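Side-chain contacts in HhaI Restriction Endonuclease (Haemophilus parahaemolyticus, PDB 6UKF), which probably cleaves double-stranded DNA at its GCGC recognition sequence as a restriction endonuclease, and is bound here to cognate DNA with calcium: residues F68-S71 with P72-S76; P80-Q83 with K84-F88; E91-S94 with E95-L99; I138-I141 with E142-E145; K167-P170 with D171-A175. All blocks are in the same frame, centred on the assembly; numbering follows the deposited sequence. Where two conformers were deposited one is given.

In the fold
Contacts 1, 2 and 3 follow one another in the chain and touch. Contact 1 leaves the edge strand 67-70 and meets two DNA strands at the surface. Contact 2 is the first part of helix 80-91, and contact 3 is the short helix 93-96 after it. F68 of contact 1 packs on F93 and Y96. Contact 4 is the buried one; it ends strand 136-140 of the mixed sheet, probably part of a PD-(D/E)XK nuclease core. Contact 5 starts helix 169-179, beside a separate sheet, with its centre about 49 Å from that of contact 4. Polar bonds to phosphates mark contacts 1 and 5, and aromatic packing marks contact 4.

Contact 1: residues F68-S71 with P72-S76; sequences FDYS and PKNKS. With nucleotides of chain B; nucleotides of chain C.
S71 OG is gripped by two bonds. It donates to OP1 of DG6 of chain B, with S71 OG and OP1 2.5 Å apart. It also accepts from the backbone of K73, with S71 OG and K73 N 3.1 Å apart. The second bond makes an ST turn. It sits within a type I beta turn from S71 to N74, just after the edge strand 67-70. The main chain closes that turn with N74 N to S71 O at 3.1 Å. OG stands anti to the backbone N of S71 (chi1 173°), beside the carbonyl carbon.

The amide of N74 sits over one face of the Y70 ring. N74 ND2 is close above the ring centre and 3.4 Å from Y70 CZ. The amide and ring planes are 74° apart. ND2 bonds to V58 O of strand 51-62, which holds the amide in place over the ring. At the far end of the ring, Y70 OH donates to S76 O at 2.6 Å, from well above the carbonyl plane. The loop is thus held at its start, by the turn, and again at S76.

K75 binds both DNA strands. K75 N meets OP1 of DC7 of chain B at 2.9 Å and 176°. Its chain bends at chi2, and K75 NZ bonds to both OP1 and O5' of DG11 of chain C, each at 3.0 Å.

Contact 2: residues P80-Q83 with K84-F88; sequences PYTQ and KIMQF
K84 folds back along the helix toward Y81 and P80. Its chain is extended as far as CE and then bends at chi4 (-53°). K84 CE comes 4.0 Å from Y81 CD1, obliquely to the ring. The two side chains lie side by side and point the same way. CG of K84 is 3.3 Å from P80 O. The bend points NZ to the side, where one water links K84 NZ and P80 O, at 3.2 Å from each. P80 O is therefore gripped twice, by this water and by K84 N at 3.0 Å.

Q83 CB lies 3.2 Å from K84 N, and Q87 N bonds to Q83 O at 2.8 Å. On another face, T82 and M86 lie side by side, with T82 CG2 and M86 SD 4.0 Å apart. M86 N bonds to T82 O at 2.9 Å and 171°.

Outside the segments, Y81 packs on N115, W116 and E119 of helix 110-123. T82 and M86 both touch Y70, and they reach F57 and L59 of strand 51-62. K84, Q83 and Q87 are exposed. N79 OD1 accepts a bond from T82 N at the start of the helix. Repeated bonds from each amide to the carbonyl four residues earlier, with side chains three and four residues apart side by side, are those of a regular alpha helix, here the opening of helix 80-91.

Contact 3: residues E91-S94 with E95-L99; sequences ENFS and EYANL. With EDO (1,2-ethanediol), chain N.
S94 OG donates to E95 OE2 at 2.7 Å. It meets the carboxylate from above its plane, and the glutamate chain bends at chi2 (-33°) to bring OE2 back. The pair lies on the short helix 93-96, which follows helix 80-91 after N92 leaves helical geometry. A 1,2-ethanediol, probably from the crystallisation liquor, occupies the same corner. Its O1 donates to S94 OG, and S94 N bonds to its O2 at 3.0 Å. A water donates to N92 OD1 at 2.8 Å and weakly to E95 OE2.

The helix is weakly bonded, by amides reaching the carbonyl three residues earlier. E95 N reaches N92 O at 2.9 Å, and Y96 N reaches F93 O at 3.0 Å. A97 N also bonds to F93 O, but weakly. N92 ND2 turns back to F88 O of the preceding helix, and Y96 OH bonds to I105 O.

N92 O lies at the edge of the Y96 ring, 3.5 Å from Y96 CD2. F93 packs on the ring of F68 and makes a CH-pi interaction: A97 CB lies over one face of the F93 ring, offset toward the rim, 3.4 Å from F93 CE2.

Contact 4: residues I138-I141 with E142-E145; sequences IFPI and EHFE
F144 CD1 lies at the edge of the F139 ring, 3.8 Å from F139 CE1 and also near CZ. The ring pair is oblique, with planes at 68°. I141 CD1 packs on F144 alone of the two rings, 4.0 Å from F144 CD1. F139 CE1 also lies 3.8 Å from F144 CA, against the backbone. On another side of the turn, E142 crosses P140 at about a right angle. E142 OE1 touches P140 CB at 3.3 Å. CG of E142 stands between its own backbone N and carbonyl carbon (chi1 57°), and the chain bends again at chi2. These two turns fold the carboxylate back over the proline.

The backbone sets these positions. H143 N bonds to P140 O at 2.9 Å, and F144 N bonds to I141 O at 3.1 Å. The bonds span three residues, as in a 3-10 turn, and they turn the chain sharply aside where strand 136-140 ends.

Farther out, F139 stacks on Y147. F144 meets F129 edge-to-face and packs on I117 of helix 110-123. P140 rests on F128 and D248, and I141 lies on Y121 and K122. H143 ND1 has a weak bond to D248 OD2. K118 NZ bonds to E142 O and makes a salt bridge with E145 OE1.

The chemistry is split. Apolar rings fill the buried side between sheet and helix, while E142 is exposed, with its carboxylate lying over P140. K118 probably offsets negative charge where the chain leaves the turn.

Contact 5: residues K167-P170 with D171-A175; sequences KSLP and DFKQA. With nucleotides of chain B.
L169 and K173 come together by different first torsions. CG of L169 is placed opposite its backbone N (chi1 -177°), whereas CG of K173 is placed opposite its carbonyl carbon (chi1 -72°). The lysine then runs extended, and the two side chains cross at a slant. K173 CE is 3.9 Å from L169 CG. Both residues also pack on M185 of strand 184-186, so the lysine's carbon chain has apolar partners along its way out.

They belong to the first turns of helix 169-179. K173 N bonds to L169 O at 2.9 Å and 174°, nearly straight. F172 N bonds to S168 O at 3.0 Å, and Q174 N to P170 O at 2.9 Å. At the start, D171 N donates to a water at 2.8 Å, and that water in turn donates to K167 O at 2.8 Å. The water thus bridges K167 O and D171 N. P170, with no N-H to give, fits this first turn.

The inner side faces a small sheet. F172 meets F208 edge-to-face and touches V219 and I201. S168 OG bonds to N165 OD1.

DNA lies before the helix. K167 N bonds to OP1 of DC2 of chain B at 3.0 Å, and K167 CB and CD lie against the same nucleotide. The nearby helix start would probably add a favourable field for this phosphate. D171 OD1 lies close to D204 OD2. Two carboxylates so near would probably favour a proton on one of them.

Contact 1: residues F68-S71 with P72-S76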
# COMPACT_ATOMS: atom_id res chain seq x y z
N PHE A 68 17.06 -0.59 -16.35
CA PHE A 68 16.07 -1.21 -15.49
C PHE A 68 14.94 -1.79 -16.33
O PHE A 68 14.44 -1.13 -17.24
CB PHE A 68 15.55 -0.21 -14.47
CG PHE A 68 16.54 0.11 -13.41
CD1 PHE A 68 16.64 -0.68 -12.28
CD2 PHE A 68 17.42 1.16 -13.57
CE1 PHE A 68 17.58 -0.41 -11.32
CE2 PHE A 68 18.37 1.44 -12.61
CZ PHE A 68 18.45 0.65 -11.48
N ASP A 69 14.57 -3.03 -16.02
CA ASP A 69 13.48 -3.70 -16.69
C ASP A 69 12.24 -3.67 -15.81
O ASP A 69 12.31 -3.90 -14.60
CB ASP A 69 13.83 -5.16 -17.01
CG ASP A 69 15.00 -5.29 -17.97
OD1 ASP A 69 15.72 -6.23 -17.85
OD2 ASP A 69 15.20 -4.36 -18.91
N TYR A 70 11.11 -3.37 -16.43
CA TYR A 70 9.83 -3.41 -15.73
C TYR A 70 9.47 -4.87 -15.47
O TYR A 70 9.48 -5.69 -16.39
CB TYR A 70 8.78 -2.77 -16.62
CG TYR A 70 7.53 -2.31 -15.91
CD1 TYR A 70 7.53 -1.17 -15.13
CD2 TYR A 70 6.33 -3.01 -16.06
CE1 TYR A 70 6.39 -0.74 -14.49
CE2 TYR A 70 5.18 -2.59 -15.42
CZ TYR A 70 5.22 -1.45 -14.64
OH TYR A 70 4.08 -1.01 -14.00
N SER A 71 9.17 -5.20 -14.22
CA SER A 71 8.88 -6.59 -13.89
C SER A 71 7.66 -7.05 -14.69
O SER A 71 6.61 -6.40 -14.65
CB SER A 71 8.59 -6.77 -12.41
OG SER A 71 8.15 -8.10 -12.17
N PRO A 72 7.76 -8.18 -15.40
CA PRO A 72 6.57 -8.72 -16.08
C PRO A 72 5.47 -9.16 -15.13
O PRO A 72 4.36 -9.43 -15.58
CB PRO A 72 7.12 -9.91 -16.88
CG PRO A 72 8.36 -10.31 -16.13
CD PRO A 72 8.94 -9.04 -15.60
N LYS A 73 5.76 -9.23 -13.83
CA LYS A 73 4.77 -9.62 -12.83
C LYS A 73 4.11 -8.42 -12.16
O LYS A 73 3.24 -8.61 -11.30
CB LYS A 73 5.42 -10.52 -11.77
CG LYS A 73 5.87 -11.87 -12.31
CD LYS A 73 6.65 -12.65 -11.26
CE LYS A 73 7.14 -13.98 -11.80
NZ LYS A 73 8.57 -14.22 -11.47
N ASN A 74 4.49 -7.20 -12.52
CA ASN A 74 3.80 -6.03 -12.00
C ASN A 74 2.33 -6.06 -12.39
O ASN A 74 1.93 -6.70 -13.37
CB ASN A 74 4.44 -4.75 -12.54
CG ASN A 74 5.74 -4.41 -11.84
OD1 ASN A 74 5.96 -4.78 -10.69
ND2 ASN A 74 6.61 -3.69 -12.54
N LYS A 75 1.52 -5.33 -11.63
CA LYS A 75 0.07 -5.37 -11.77
C LYS A 75 -0.50 -4.11 -12.43
O LYS A 75 -1.72 -3.93 -12.44
CB LYS A 75 -0.60 -5.60 -10.41
CG LYS A 75 -0.09 -6.82 -9.66
CD LYS A 75 -0.16 -8.07 -10.52
CE LYS A 75 0.16 -9.32 -9.71
NZ LYS A 75 0.06 -10.54 -10.55
N SER A 76 0.35 -3.24 -12.97
CA SER A 76 -0.09 -2.11 -13.77
C SER A 76 0.85 -1.97 -14.96
O SER A 76 2.02 -2.37 -14.88
CB SER A 76 -0.13 -0.80 -12.97
OG SER A 76 1.18 -0.36 -12.65
P DG B 6 8.15 -8.99 -8.35
OP1 DG B 6 8.50 -8.71 -9.75
OP2 DG B 6 9.11 -8.66 -7.27
O5' DG B 6 6.77 -8.27 -8.01
C5' DG B 6 5.65 -8.51 -8.85
C4' DG B 6 4.43 -7.80 -8.31
O4' DG B 6 4.00 -8.44 -7.07
C3' DG B 6 4.62 -6.32 -7.98
O3' DG B 6 3.50 -5.61 -8.45
C2' DG B 6 4.75 -6.30 -6.46
C1' DG B 6 3.84 -7.45 -6.06
N9 DG B 6 4.15 -8.08 -4.78
C8 DG B 6 5.38 -8.43 -4.29
N7 DG B 6 5.32 -9.00 -3.11
C5 DG B 6 3.96 -9.03 -2.81
C6 DG B 6 3.28 -9.52 -1.67
O6 DG B 6 3.76 -10.06 -0.66
N1 DG B 6 1.90 -9.36 -1.78
C2 DG B 6 1.26 -8.79 -2.85
N2 DG B 6 -0.07 -8.71 -2.77
N3 DG B 6 1.88 -8.32 -3.92
C4 DG B 6 3.23 -8.47 -3.83
P DC B 7 3.43 -4.01 -8.41
OP1 DC B 7 2.78 -3.61 -9.68
OP2 DC B 7 4.73 -3.44 -8.01
O5' DC B 7 2.39 -3.73 -7.23
C5' DC B 7 1.04 -4.14 -7.41
C4' DC B 7 0.21 -3.85 -6.18
O4' DC B 7 0.59 -4.76 -5.11
C3' DC B 7 0.36 -2.43 -5.61
O3' DC B 7 -0.94 -1.89 -5.35
C2' DC B 7 1.18 -2.63 -4.34
C1' DC B 7 0.76 -4.03 -3.92
N1 DC B 7 1.75 -4.73 -3.07
C2 DC B 7 1.34 -5.31 -1.87
O2 DC B 7 0.15 -5.25 -1.54
N3 DC B 7 2.27 -5.92 -1.09
C4 DC B 7 3.55 -5.96 -1.48
N4 DC B 7 4.43 -6.57 -0.69
C5 DC B 7 3.97 -5.37 -2.71
C6 DC B 7 3.05 -4.78 -3.46
P DG C 11 -3.19 -11.63 -11.31
OP1 DG C 11 -2.72 -10.25 -11.59
OP2 DG C 11 -4.29 -12.21 -12.09
O5' DG C 11 -1.96 -12.62 -11.48
C5' DG C 11 -2.20 -13.94 -11.90
C4' DG C 11 -0.89 -14.68 -12.10
O4' DG C 11 -0.35 -15.04 -10.82
C3' DG C 11 -1.02 -15.96 -12.91
O3' DG C 11 -0.04 -15.97 -13.95
C2' DG C 11 -0.84 -17.09 -11.91
C1' DG C 11 -0.17 -16.43 -10.71
N9 DG C 11 -0.73 -16.86 -9.42
C8 DG C 11 -2.04 -16.81 -9.02
N7 DG C 11 -2.24 -17.25 -7.81
C5 DG C 11 -0.97 -17.61 -7.37
C6 DG C 11 -0.56 -18.15 -6.13
O6 DG C 11 -1.25 -18.43 -5.14
N1 DG C 11 0.82 -18.37 -6.11
C2 DG C 11 1.68 -18.10 -7.14
N2 DG C 11 2.97 -18.37 -6.94
N3 DG C 11 1.30 -17.59 -8.31
C4 DG C 11 -0.03 -17.37 -8.35

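Contact 2: residues P80-Q83 with K84-F88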
# COMPACT_ATOMS: atom_id res chain seq x y z
N PRO A 80 3.49 6.61 -19.81
CA PRO A 80 4.61 7.50 -20.17
C PRO A 80 5.41 7.98 -18.98
O PRO A 80 6.61 8.26 -19.11
CB PRO A 80 3.92 8.65 -20.91
CG PRO A 80 2.67 8.05 -21.45
CD PRO A 80 2.23 7.06 -20.41
N TYR A 81 4.78 8.10 -17.81
CA TYR A 81 5.48 8.57 -16.62
C TYR A 81 6.32 7.45 -16.01
O TYR A 81 7.43 7.70 -15.54
CB TYR A 81 4.46 9.18 -15.66
CG TYR A 81 3.53 10.07 -16.45
CD1 TYR A 81 3.96 11.30 -16.94
CD2 TYR A 81 2.24 9.66 -16.76
CE1 TYR A 81 3.12 12.10 -17.69
CE2 TYR A 81 1.40 10.46 -17.52
CZ TYR A 81 1.84 11.67 -17.98
OH TYR A 81 1.01 12.47 -18.73
N THR A 82 5.81 6.22 -16.04
CA THR A 82 6.67 5.07 -15.76
C THR A 82 7.92 5.13 -16.63
O THR A 82 9.04 4.93 -16.14
CB THR A 82 5.91 3.77 -16.07
OG1 THR A 82 4.57 3.84 -15.57
CG2 THR A 82 6.65 2.58 -15.46
N GLN A 83 7.73 5.39 -17.93
CA GLN A 83 8.86 5.38 -18.86
C GLN A 83 9.86 6.48 -18.53
O GLN A 83 11.08 6.26 -18.61
CB GLN A 83 8.34 5.50 -20.29
CG GLN A 83 7.92 4.16 -20.87
CD GLN A 83 6.93 4.27 -22.01
OE1 GLN A 83 6.51 5.37 -22.39
NE2 GLN A 83 6.55 3.13 -22.57
N LYS A 84 9.38 7.67 -18.15
CA LYS A 84 10.29 8.74 -17.78
C LYS A 84 11.13 8.34 -16.56
O LYS A 84 12.33 8.61 -16.51
CB LYS A 84 9.52 10.02 -17.48
CG LYS A 84 8.81 10.64 -18.68
CD LYS A 84 8.01 11.86 -18.27
CE LYS A 84 7.00 12.26 -19.33
NZ LYS A 84 7.62 12.44 -20.67
N ILE A 85 10.50 7.70 -15.58
CA ILE A 85 11.22 7.27 -14.38
C ILE A 85 12.25 6.22 -14.74
O ILE A 85 13.42 6.29 -14.33
CB ILE A 85 10.23 6.76 -13.32
CG1 ILE A 85 9.33 7.90 -12.84
CG2 ILE A 85 10.98 6.12 -12.16
CD1 ILE A 85 8.14 7.44 -12.04
N MET A 86 11.84 5.21 -15.51
CA MET A 86 12.77 4.16 -15.92
C MET A 86 13.92 4.73 -16.73
O MET A 86 15.08 4.33 -16.55
CB MET A 86 12.03 3.10 -16.74
CG MET A 86 11.06 2.28 -15.93
SD MET A 86 10.11 1.14 -16.95
CE MET A 86 11.40 0.16 -17.71
N GLN A 87 13.62 5.65 -17.64
CA GLN A 87 14.67 6.26 -18.45
C GLN A 87 15.67 7.00 -17.58
O GLN A 87 16.88 6.86 -17.75
CB GLN A 87 14.03 7.20 -19.48
CG GLN A 87 15.02 8.03 -20.26
CD GLN A 87 14.35 8.87 -21.31
OE1 GLN A 87 13.43 8.42 -22.00
NE2 GLN A 87 14.79 10.11 -21.44
N PHE A 88 15.17 7.80 -16.63
CA PHE A 88 16.08 8.52 -15.75
C PHE A 88 16.97 7.56 -14.97
O PHE A 88 18.19 7.75 -14.88
CB PHE A 88 15.31 9.43 -14.80
CG PHE A 88 16.20 10.15 -13.83
CD1 PHE A 88 16.53 9.58 -12.61
CD2 PHE A 88 16.75 11.37 -14.16
CE1 PHE A 88 17.37 10.23 -11.74
CE2 PHE A 88 17.59 12.03 -13.29
CZ PHE A 88 17.90 11.46 -12.07
O HOH W 1 7.82 9.45 -21.78

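Contact 3: residues E91-S94 with E95-L99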
# COMPACT_ATOMS: atom_id res chain seq x y z
N GLU A 91 19.52 5.86 -17.39
CA GLU A 91 20.58 6.78 -17.77
C GLU A 91 21.51 7.09 -16.60
O GLU A 91 22.64 7.54 -16.82
CB GLU A 91 19.99 8.06 -18.36
CG GLU A 91 19.17 7.81 -19.63
CD GLU A 91 18.66 9.09 -20.30
OE1 GLU A 91 18.54 9.08 -21.48
OE2 GLU A 91 18.35 10.14 -19.55
N ASN A 92 21.06 6.83 -15.37
CA ASN A 92 21.87 6.96 -14.16
C ASN A 92 22.03 5.61 -13.48
O ASN A 92 21.98 5.49 -12.26
CB ASN A 92 21.25 7.98 -13.20
CG ASN A 92 21.27 9.39 -13.76
OD1 ASN A 92 22.30 10.06 -13.72
ND2 ASN A 92 20.14 9.84 -14.28
N PHE A 93 22.24 4.56 -14.29
CA PHE A 93 22.14 3.19 -13.79
C PHE A 93 23.06 2.96 -12.60
O PHE A 93 22.66 2.35 -11.60
CB PHE A 93 22.45 2.21 -14.92
CG PHE A 93 22.33 0.77 -14.51
CD1 PHE A 93 21.09 0.16 -14.45
CD2 PHE A 93 23.45 0.02 -14.18
CE1 PHE A 93 20.96 -1.16 -14.07
CE2 PHE A 93 23.33 -1.30 -13.80
CZ PHE A 93 22.09 -1.89 -13.75
N SER A 94 24.31 3.41 -12.71
CA SER A 94 25.28 3.20 -11.64
C SER A 94 24.75 3.67 -10.29
O SER A 94 25.07 3.07 -9.26
CB SER A 94 26.56 3.96 -11.95
OG SER A 94 26.33 5.36 -12.00
N GLU A 95 24.01 4.76 -10.28
CA GLU A 95 23.50 5.37 -9.03
C GLU A 95 22.32 4.60 -8.43
O GLU A 95 22.04 4.81 -7.26
CB GLU A 95 23.06 6.81 -9.29
CG GLU A 95 24.14 7.69 -9.90
CD GLU A 95 25.58 7.40 -9.52
OE1 GLU A 95 25.82 7.07 -8.34
OE2 GLU A 95 26.46 7.52 -10.40
N TYR A 96 21.64 3.75 -9.19
CA TYR A 96 20.47 3.04 -8.69
C TYR A 96 20.63 1.52 -8.66
O TYR A 96 19.77 0.84 -8.09
CB TYR A 96 19.23 3.41 -9.51
CG TYR A 96 18.81 4.84 -9.28
CD1 TYR A 96 18.03 5.18 -8.19
CD2 TYR A 96 19.21 5.85 -10.14
CE1 TYR A 96 17.65 6.48 -7.96
CE2 TYR A 96 18.83 7.16 -9.92
CZ TYR A 96 18.06 7.47 -8.83
OH TYR A 96 17.69 8.77 -8.60
N ALA A 97 21.72 0.99 -9.21
CA ALA A 97 21.84 -0.46 -9.35
C ALA A 97 22.21 -1.17 -8.06
O ALA A 97 21.93 -2.36 -7.93
CB ALA A 97 22.87 -0.79 -10.44
N ASN A 98 22.82 -0.48 -7.10
CA ASN A 98 23.09 -1.06 -5.79
C ASN A 98 21.85 -0.85 -4.93
O ASN A 98 21.65 0.21 -4.35
CB ASN A 98 24.33 -0.44 -5.15
CG ASN A 98 25.63 -0.96 -5.75
OD1 ASN A 98 25.63 -1.96 -6.47
ND2 ASN A 98 26.73 -0.30 -5.45
N LEU A 99 21.01 -1.88 -4.86
CA LEU A 99 19.73 -1.78 -4.18
C LEU A 99 19.95 -1.62 -2.68
O LEU A 99 20.91 -2.14 -2.10
CB LEU A 99 18.90 -3.04 -4.44
CG LEU A 99 18.76 -3.45 -5.91
CD1 LEU A 99 17.82 -4.64 -6.05
CD2 LEU A 99 18.28 -2.29 -6.77
C1 EDO N . 25.32 6.45 -14.91
O1 EDO N . 25.59 7.12 -13.67
C2 EDO N . 26.18 5.19 -15.00
O2 EDO N . 25.37 4.10 -15.46
O HOH W 2 24.77 9.18 -12.75

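Contact 4: residues I138-I141 with E142-E145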
# COMPACT_ATOMS: atom_id res chain seq x y z
N ILE A 138 -12.27 15.87 0.47
CA ILE A 138 -12.61 14.96 -0.61
C ILE A 138 -12.30 15.67 -1.92
O ILE A 138 -12.74 16.80 -2.13
CB ILE A 138 -14.09 14.55 -0.57
CG1 ILE A 138 -14.43 13.89 0.78
CG2 ILE A 138 -14.41 13.61 -1.72
CD1 ILE A 138 -15.91 13.70 1.00
N PHE A 139 -11.56 15.01 -2.80
CA PHE A 139 -11.17 15.68 -4.03
C PHE A 139 -11.03 14.69 -5.17
O PHE A 139 -10.69 13.52 -4.95
CB PHE A 139 -9.87 16.48 -3.85
CG PHE A 139 -8.66 15.65 -3.53
CD1 PHE A 139 -7.91 15.08 -4.55
CD2 PHE A 139 -8.27 15.44 -2.22
CE1 PHE A 139 -6.80 14.32 -4.26
CE2 PHE A 139 -7.16 14.68 -1.93
CZ PHE A 139 -6.42 14.12 -2.95
N PRO A 140 -11.26 15.14 -6.41
CA PRO A 140 -11.11 14.26 -7.56
C PRO A 140 -9.65 14.07 -7.94
O PRO A 140 -8.81 14.95 -7.75
CB PRO A 140 -11.86 15.02 -8.67
CG PRO A 140 -11.67 16.45 -8.30
CD PRO A 140 -11.68 16.50 -6.80
N ILE A 141 -9.36 12.89 -8.50
CA ILE A 141 -7.99 12.52 -8.84
C ILE A 141 -7.32 13.56 -9.73
O ILE A 141 -6.11 13.79 -9.62
CB ILE A 141 -7.97 11.10 -9.45
CG1 ILE A 141 -6.54 10.64 -9.79
CG2 ILE A 141 -8.85 11.01 -10.69
CD1 ILE A 141 -5.59 10.63 -8.62
N GLU A 142 -8.09 14.21 -10.61
CA GLU A 142 -7.48 15.17 -11.53
C GLU A 142 -6.88 16.38 -10.83
O GLU A 142 -6.11 17.11 -11.46
CB GLU A 142 -8.50 15.63 -12.58
CG GLU A 142 -9.76 16.25 -12.00
CD GLU A 142 -10.91 15.27 -11.89
OE1 GLU A 142 -12.07 15.72 -11.93
OE2 GLU A 142 -10.67 14.05 -11.73
N HIS A 143 -7.19 16.61 -9.55
CA HIS A 143 -6.66 17.76 -8.82
C HIS A 143 -5.69 17.35 -7.71
O HIS A 143 -5.43 18.14 -6.80
CB HIS A 143 -7.80 18.61 -8.25
CG HIS A 143 -8.55 19.36 -9.31
ND1 HIS A 143 -9.57 20.23 -9.01
CD2 HIS A 143 -8.41 19.38 -10.65
CE1 HIS A 143 -10.04 20.75 -10.13
NE2 HIS A 143 -9.36 20.25 -11.14
N PHE A 144 -5.12 16.15 -7.82
CA PHE A 144 -4.28 15.60 -6.76
C PHE A 144 -3.19 16.56 -6.30
O PHE A 144 -2.93 16.67 -5.09
CB PHE A 144 -3.64 14.31 -7.29
CG PHE A 144 -3.02 13.45 -6.23
CD1 PHE A 144 -3.77 12.49 -5.58
CD2 PHE A 144 -1.69 13.60 -5.88
CE1 PHE A 144 -3.21 11.69 -4.61
CE2 PHE A 144 -1.13 12.81 -4.91
CZ PHE A 144 -1.89 11.86 -4.27
N GLU A 145 -2.54 17.26 -7.23
CA GLU A 145 -1.38 18.06 -6.87
C GLU A 145 -1.73 19.24 -5.98
O GLU A 145 -0.83 19.81 -5.34
CB GLU A 145 -0.65 18.55 -8.13
CG GLU A 145 -1.33 19.68 -8.90
CD GLU A 145 -2.48 19.23 -9.78
OE1 GLU A 145 -2.84 18.09 -9.73
OE2 GLU A 145 -3.06 20.13 -10.57

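Contact 5: residues K167-P170 with D171-A175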
# COMPACT_ATOMS: atom_id res chain seq x y z
N LYS A 167 1.48 -28.03 5.74
CA LYS A 167 2.78 -28.52 5.29
C LYS A 167 3.91 -27.99 6.16
O LYS A 167 4.90 -28.68 6.38
CB LYS A 167 3.01 -28.13 3.83
CG LYS A 167 4.36 -28.55 3.27
CD LYS A 167 4.53 -28.11 1.82
N SER A 168 3.77 -26.77 6.68
CA SER A 168 4.81 -26.15 7.49
C SER A 168 4.64 -26.40 8.98
O SER A 168 5.53 -26.03 9.76
CB SER A 168 4.83 -24.64 7.25
OG SER A 168 4.88 -24.35 5.86
N LEU A 169 3.53 -27.00 9.40
CA LEU A 169 3.26 -27.17 10.82
C LEU A 169 4.35 -27.98 11.53
O LEU A 169 4.79 -27.56 12.62
CB LEU A 169 1.86 -27.76 11.02
CG LEU A 169 1.37 -27.94 12.45
CD1 LEU A 169 1.45 -26.64 13.23
CD2 LEU A 169 -0.05 -28.47 12.47
N PRO A 170 4.81 -29.11 11.00
CA PRO A 170 5.92 -29.82 11.67
C PRO A 170 7.16 -28.96 11.88
O PRO A 170 7.73 -28.96 12.97
CB PRO A 170 6.18 -31.02 10.75
CG PRO A 170 4.90 -31.23 10.05
CD PRO A 170 4.30 -29.88 9.85
N ASP A 171 7.59 -28.22 10.85
CA ASP A 171 8.75 -27.35 11.02
C ASP A 171 8.50 -26.31 12.10
O ASP A 171 9.41 -25.96 12.86
CB ASP A 171 9.10 -26.66 9.70
CG ASP A 171 9.81 -27.58 8.73
OD1 ASP A 171 9.78 -27.30 7.52
OD2 ASP A 171 10.38 -28.60 9.19
N PHE A 172 7.27 -25.79 12.18
CA PHE A 172 6.99 -24.77 13.19
C PHE A 172 7.02 -25.37 14.59
O PHE A 172 7.59 -24.77 15.52
CB PHE A 172 5.66 -24.08 12.93
CG PHE A 172 5.35 -23.01 13.93
CD1 PHE A 172 6.17 -21.90 14.03
CD2 PHE A 172 4.27 -23.12 14.78
CE1 PHE A 172 5.92 -20.91 14.95
CE2 PHE A 172 4.01 -22.13 15.71
CZ PHE A 172 4.83 -21.03 15.80
N LYS A 173 6.39 -26.53 14.79
CA LYS A 173 6.46 -27.19 16.08
C LYS A 173 7.90 -27.48 16.47
O LYS A 173 8.28 -27.33 17.64
CB LYS A 173 5.65 -28.49 16.06
CG LYS A 173 4.15 -28.29 16.02
CD LYS A 173 3.41 -29.62 16.10
CE LYS A 173 1.90 -29.41 16.07
NZ LYS A 173 1.15 -30.68 15.92
N GLN A 174 8.73 -27.88 15.50
CA GLN A 174 10.13 -28.16 15.80
C GLN A 174 10.89 -26.87 16.10
O GLN A 174 11.80 -26.88 16.95
CB GLN A 174 10.76 -28.95 14.65
CG GLN A 174 10.24 -30.38 14.58
CD GLN A 174 10.75 -31.15 13.37
OE1 GLN A 174 11.77 -30.81 12.78
NE2 GLN A 174 10.02 -32.20 13.00
N ALA A 175 10.54 -25.77 15.45
CA ALA A 175 11.15 -24.48 15.79
C ALA A 175 10.79 -24.06 17.21
O ALA A 175 11.64 -23.56 17.95
CB ALA A 175 10.73 -23.41 14.78
P DC B 2 -1.08 -26.48 2.54
OP1 DC B 2 -0.44 -27.42 3.49
OP2 DC B 2 -1.95 -25.40 3.05
O5' DC B 2 0.06 -25.85 1.62
C5' DC B 2 0.96 -26.71 0.93
C4' DC B 2 1.81 -25.92 -0.05
O4' DC B 2 0.98 -25.39 -1.11
C3' DC B 2 2.55 -24.72 0.55
O3' DC B 2 3.95 -24.87 0.35
C2' DC B 2 1.97 -23.50 -0.17
C1' DC B 2 1.43 -24.10 -1.46
N1 DC B 2 0.30 -23.36 -2.09
C2 DC B 2 0.41 -22.92 -3.42
O2 DC B 2 1.45 -23.15 -4.05
N3 DC B 2 -0.62 -22.25 -3.97
C4 DC B 2 -1.73 -22.02 -3.26
N4 DC B 2 -2.72 -21.35 -3.86
C5 DC B 2 -1.86 -22.45 -1.91
C6 DC B 2 -0.83 -23.12 -1.37
O HOH W 3 6.99 -28.95 8.17